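Local coordinates for protein transcriptional regulator, LRP/AsnC family (Neisseria meningitidis, PDB 2P5V) that probably regulates transcription by binding specific DNA sequences, as an Lrp/AsnC-family regulator with a winged helix-turn-helix domain, and binds calcium ions, at residues Asp9-Lys14 and Leu42-Gln47; Gln17-Asn22 and Val28-Arg33. All blocks are in the same frame, centred on the assembly; numbering follows the deposited sequence.

Both contacts lie in the helical N-terminal part of the chain, within the winged helix-turn-helix region, with their centres about 11 Å apart. Helix 10-21 serves both: its N-terminal end meets helix 38-50 in contact 1, and its C-terminal end meets helix 27-33 in contact 2. Because helix 27-33 precedes helix 38-50, the pairing of contact 2 falls entirely within the chain that contact 1 brings together. The two are physically continuous, since Leu45 of contact 1 packs on Leu19 and Leu30 of contact 2. One contact is polar and the other apolar, and together they join three helices into one bundle, well away from the calcium sites.

Contact 1. Residues Asp9-Lys14 and Leu42-Gln47; sequences DKTDIK and LRRLKQ
Arg44 reaches across from helix 38-50 and presents NH2 to three side chains at the start of helix 10-21. Its chain is bent at chi3, and it crosses Asp9, Thr11 and Asp12 at about a right angle. The closest approach is the salt bridge from NH2 of Arg44 to OD2 of Asp9, 2.7 Å. The carboxylate sits at the edge of the guanidinium, the two planes only 27° apart. Thr11 OG1 comes obliquely to the same group, 2.9 Å from Arg44 NH2. Asp12 is held differently: its OD2 lies 3.5 Å from Arg44 NH2 but well out of the guanidinium plane, so charge alone acts there.

Both acids also belong to a capping box at the first turn of helix 10-21, the first of the three helices that pack together in this winged helix-turn-helix domain. Asp9 OD1 accepts from Asp12 N at 3.0 Å, nearly in line with the C-O bond, and Asp12 OD2 takes a weak return bond from Asp9 N. Asp9 CG stands between its own N and carbonyl carbon (chi1 57°), which folds the carboxylate back over the helix start, with OD1 at the amides and OD2 at the arginine. Since OD1 of Asp9 and OD2 of Asp12 are two acceptors 3.0 Å apart, the arginine charge probably eases their repulsion.

The tighter part is at Asp12, which is buried: its OD1 lies 3.7 Å from Arg44 CB, and its carboxylate is within 9° of parallel to the guanidinium. Asp9, Thr11 and Arg44 remain partly exposed, and the contact is looser toward Gln47, whose exposed side chain comes no nearer than 5.1 Å to segment 9-14.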
# COMPACT_ATOMS: atom_id res chain seq x y z
N ASP G 9 22.36 3.91 41.43
CA ASP G 9 23.04 5.20 41.52
C ASP G 9 24.08 5.29 40.41
O ASP G 9 24.22 4.36 39.61
CB ASP G 9 23.70 5.35 42.90
CG ASP G 9 24.68 4.23 43.21
OD1 ASP G 9 25.46 3.84 42.31
OD2 ASP G 9 24.66 3.73 44.35
N LYS G 10 24.82 6.40 40.38
CA LYS G 10 25.77 6.70 39.30
C LYS G 10 26.84 5.63 39.08
O LYS G 10 27.30 5.44 37.95
CB LYS G 10 26.43 8.06 39.54
CG LYS G 10 27.28 8.55 38.37
CD LYS G 10 27.65 10.03 38.50
CE LYS G 10 28.60 10.30 39.65
NZ LYS G 10 29.03 11.73 39.70
N THR G 11 27.25 4.93 40.15
CA THR G 11 28.30 3.91 40.02
C THR G 11 27.73 2.56 39.56
O THR G 11 28.43 1.78 38.90
CB THR G 11 29.16 3.75 41.31
OG1 THR G 11 28.59 2.77 42.18
CG2 THR G 11 29.31 5.09 42.04
N ASP G 12 26.46 2.29 39.89
CA ASP G 12 25.75 1.13 39.34
C ASP G 12 25.52 1.30 37.83
O ASP G 12 25.60 0.33 37.06
CB ASP G 12 24.42 0.92 40.06
CG ASP G 12 24.60 0.44 41.50
OD1 ASP G 12 25.23 -0.62 41.70
OD2 ASP G 12 24.11 1.13 42.42
N ILE G 13 25.24 2.53 37.40
CA ILE G 13 25.16 2.84 35.97
C ILE G 13 26.49 2.53 35.29
O ILE G 13 26.53 1.81 34.29
CB ILE G 13 24.81 4.33 35.69
CG1 ILE G 13 23.41 4.69 36.23
CG2 ILE G 13 24.88 4.64 34.20
CD1 ILE G 13 22.29 3.84 35.68
N LYS G 14 27.57 3.06 35.85
CA LYS G 14 28.93 2.86 35.33
C LYS G 14 29.26 1.37 35.13
O LYS G 14 29.81 0.99 34.10
CB LYS G 14 29.95 3.49 36.27
CG LYS G 14 31.41 3.39 35.81
CD LYS G 14 31.67 4.22 34.56
CE LYS G 14 33.16 4.38 34.30
NZ LYS G 14 33.46 5.59 33.48
N LEU G 42 31.58 -6.50 43.71
CA LEU G 42 30.97 -7.82 43.53
C LEU G 42 29.57 -7.86 44.14
O LEU G 42 28.67 -8.50 43.59
CB LEU G 42 31.85 -8.89 44.19
CG LEU G 42 31.56 -10.36 43.86
CD1 LEU G 42 32.02 -10.68 42.44
CD2 LEU G 42 32.24 -11.27 44.87
N ARG G 43 29.39 -7.20 45.28
CA ARG G 43 28.07 -7.14 45.92
C ARG G 43 27.09 -6.38 45.04
O ARG G 43 25.95 -6.82 44.85
CB ARG G 43 28.15 -6.48 47.31
CG ARG G 43 26.79 -6.34 48.00
CD ARG G 43 26.89 -5.86 49.44
NE ARG G 43 27.33 -4.46 49.54
CZ ARG G 43 28.51 -4.04 50.01
NH1 ARG G 43 29.43 -4.90 50.44
NH2 ARG G 43 28.77 -2.74 50.06
N ARG G 44 27.54 -5.24 44.50
CA ARG G 44 26.70 -4.39 43.66
C ARG G 44 26.27 -5.12 42.39
O ARG G 44 25.11 -5.07 42.00
CB ARG G 44 27.42 -3.10 43.29
CG ARG G 44 27.76 -2.22 44.46
CD ARG G 44 28.68 -1.08 44.04
NE ARG G 44 27.93 0.14 43.78
CZ ARG G 44 27.53 0.99 44.72
NH1 ARG G 44 27.78 0.78 46.01
NH2 ARG G 44 26.85 2.07 44.38
N LEU G 45 27.22 -5.80 41.75
CA LEU G 45 26.93 -6.58 40.55
C LEU G 45 25.92 -7.70 40.83
O LEU G 45 24.99 -7.93 40.04
CB LEU G 45 28.21 -7.18 39.98
CG LEU G 45 28.08 -8.02 38.71
CD1 LEU G 45 27.36 -7.21 37.63
CD2 LEU G 45 29.44 -8.49 38.23
N LYS G 46 26.11 -8.39 41.95
CA LYS G 46 25.19 -9.44 42.40
C LYS G 46 23.75 -8.92 42.50
O LYS G 46 22.81 -9.61 42.09
CB LYS G 46 25.62 -9.97 43.77
CG LYS G 46 25.19 -11.40 44.04
CD LYS G 46 26.24 -12.41 43.57
CE LYS G 46 27.43 -12.46 44.52
NZ LYS G 46 28.28 -13.66 44.30
N GLN G 47 23.58 -7.73 43.07
CA GLN G 47 22.26 -7.09 43.18
C GLN G 47 21.65 -6.85 41.80
O GLN G 47 20.46 -7.08 41.59
CB GLN G 47 22.37 -5.76 43.94
CG GLN G 47 22.70 -5.90 45.44
CD GLN G 47 23.30 -4.64 46.06
OE1 GLN G 47 23.53 -3.63 45.39
NE2 GLN G 47 23.56 -4.70 47.37

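Contact 2. Residues Gln17-Asn22 and Val28-Arg33; sequences QVLQEN and VELSER
The axes of helix segments 17-21 and 28-33 run at 132° to each other, and their closest approach is 10.8 Å. The nearest pair of CA atoms, those of Val18 and Leu30, is 7.4 Å apart, and no hydrogen bond joins the two segments, so side chains alone bridge them.

Leu30 touches both Val18 and Leu19. With CG anti to its backbone N (chi1 174°), its two methyls extend to the neighbouring helix, where CD1 touches CG1 of Val18 at 3.7 Å. The same CD1 lies 3.9 Å from CG of Leu19, whose side chain crosses that of Leu30 at about a right angle. Leu30 CD2 meets both Leu19 methyls, so the leucines mesh by their branched ends. On the more open side, CG2 of Val18 lies 4.3 Å from CB of the exposed Arg33.

Where helix 10-21 ends, Asn22 folds back on it: its ND2 donates to Val18 O at 3.1 Å, and the same oxygen accepts Asn22 N, giving that carbonyl two donors in the last turn. Leu30 also touches Cys41 of helix 38-50, and Leu19 packs on Arg24 of the second subunit. Two helices crossing well away from antiparallel through an apolar seam, with a third helix packed against it, are characteristic of the three-helix core of a winged helix-turn-helix domain.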
# COMPACT_ATOMS: atom_id res chain seq x y z
N GLN G 17 27.28 0.02 32.12
CA GLN G 17 27.89 0.51 30.89
C GLN G 17 29.15 -0.28 30.56
O GLN G 17 29.36 -0.67 29.41
CB GLN G 17 28.22 1.99 31.00
CG GLN G 17 27.00 2.90 31.09
CD GLN G 17 27.36 4.33 31.41
OE1 GLN G 17 28.51 4.65 31.70
NE2 GLN G 17 26.37 5.22 31.36
N VAL G 18 29.99 -0.51 31.57
CA VAL G 18 31.24 -1.24 31.38
C VAL G 18 30.97 -2.66 30.89
O VAL G 18 31.56 -3.12 29.91
CB VAL G 18 32.08 -1.30 32.68
CG1 VAL G 18 33.16 -2.39 32.58
CG2 VAL G 18 32.72 0.05 32.97
N LEU G 19 30.08 -3.36 31.58
CA LEU G 19 29.78 -4.76 31.27
C LEU G 19 29.05 -4.96 29.94
O LEU G 19 29.21 -6.00 29.29
CB LEU G 19 28.96 -5.39 32.40
CG LEU G 19 29.70 -5.65 33.71
CD1 LEU G 19 28.71 -6.10 34.78
CD2 LEU G 19 30.81 -6.69 33.53
N GLN G 20 28.25 -3.97 29.53
CA GLN G 20 27.56 -4.04 28.25
C GLN G 20 28.55 -4.08 27.10
O GLN G 20 28.34 -4.78 26.11
CB GLN G 20 26.58 -2.87 28.07
CG GLN G 20 25.22 -3.12 28.70
CD GLN G 20 24.17 -2.13 28.24
OE1 GLN G 20 23.05 -2.52 27.90
NE2 GLN G 20 24.52 -0.85 28.21
N GLU G 21 29.64 -3.32 27.24
CA GLU G 21 30.70 -3.29 26.24
C GLU G 21 31.72 -4.41 26.40
O GLU G 21 32.23 -4.93 25.42
CB GLU G 21 31.41 -1.93 26.26
CG GLU G 21 30.58 -0.81 25.66
CD GLU G 21 30.21 -1.09 24.21
OE1 GLU G 21 31.12 -1.25 23.37
OE2 GLU G 21 29.00 -1.15 23.90
N ASN G 22 32.02 -4.78 27.65
CA ASN G 22 33.04 -5.78 27.96
C ASN G 22 32.49 -6.79 28.96
O ASN G 22 32.77 -6.73 30.16
CB ASN G 22 34.30 -5.12 28.53
CG ASN G 22 34.67 -3.83 27.82
OD1 ASN G 22 35.40 -3.83 26.82
ND2 ASN G 22 34.17 -2.71 28.34
N VAL G 28 37.97 -8.15 39.52
CA VAL G 28 39.12 -7.25 39.72
C VAL G 28 39.26 -6.24 38.58
O VAL G 28 39.59 -5.07 38.82
CB VAL G 28 40.45 -8.02 39.88
CG1 VAL G 28 40.48 -8.77 41.20
CG2 VAL G 28 40.68 -8.97 38.71
N GLU G 29 39.01 -6.68 37.35
CA GLU G 29 39.04 -5.79 36.19
C GLU G 29 37.90 -4.78 36.27
O GLU G 29 38.12 -3.57 36.20
CB GLU G 29 38.95 -6.60 34.90
CG GLU G 29 40.23 -7.38 34.60
CD GLU G 29 40.04 -8.44 33.51
OE1 GLU G 29 39.07 -8.35 32.74
OE2 GLU G 29 40.88 -9.36 33.44
N LEU G 30 36.68 -5.30 36.43
CA LEU G 30 35.46 -4.49 36.54
C LEU G 30 35.57 -3.43 37.64
O LEU G 30 35.25 -2.26 37.42
CB LEU G 30 34.25 -5.39 36.80
CG LEU G 30 32.89 -4.74 37.10
CD1 LEU G 30 32.44 -3.89 35.93
CD2 LEU G 30 31.85 -5.80 37.44
N SER G 31 36.03 -3.86 38.82
CA SER G 31 36.23 -2.97 39.96
C SER G 31 37.24 -1.86 39.66
O SER G 31 37.07 -0.73 40.12
CB SER G 31 36.68 -3.76 41.19
OG SER G 31 38.00 -4.25 41.04
N GLU G 32 38.27 -2.19 38.88
CA GLU G 32 39.32 -1.23 38.52
C GLU G 32 38.82 -0.14 37.56
O GLU G 32 39.36 0.97 37.55
CB GLU G 32 40.51 -1.98 37.90
CG GLU G 32 41.80 -1.18 37.74
CD GLU G 32 42.57 -0.98 39.05
OE1 GLU G 32 41.96 -1.09 40.14
OE2 GLU G 32 43.79 -0.72 38.99
N ARG G 33 37.79 -0.44 36.77
CA ARG G 33 37.23 0.54 35.82
C ARG G 33 36.11 1.37 36.43
O ARG G 33 35.67 2.35 35.83
CB ARG G 33 36.72 -0.15 34.55
CG ARG G 33 37.53 -1.36 34.10
CD ARG G 33 37.76 -1.40 32.60
NE ARG G 33 38.42 -2.65 32.20
CZ ARG G 33 39.69 -2.97 32.47
NH1 ARG G 33 40.49 -2.14 33.14
NH2 ARG G 33 40.17 -4.15 32.07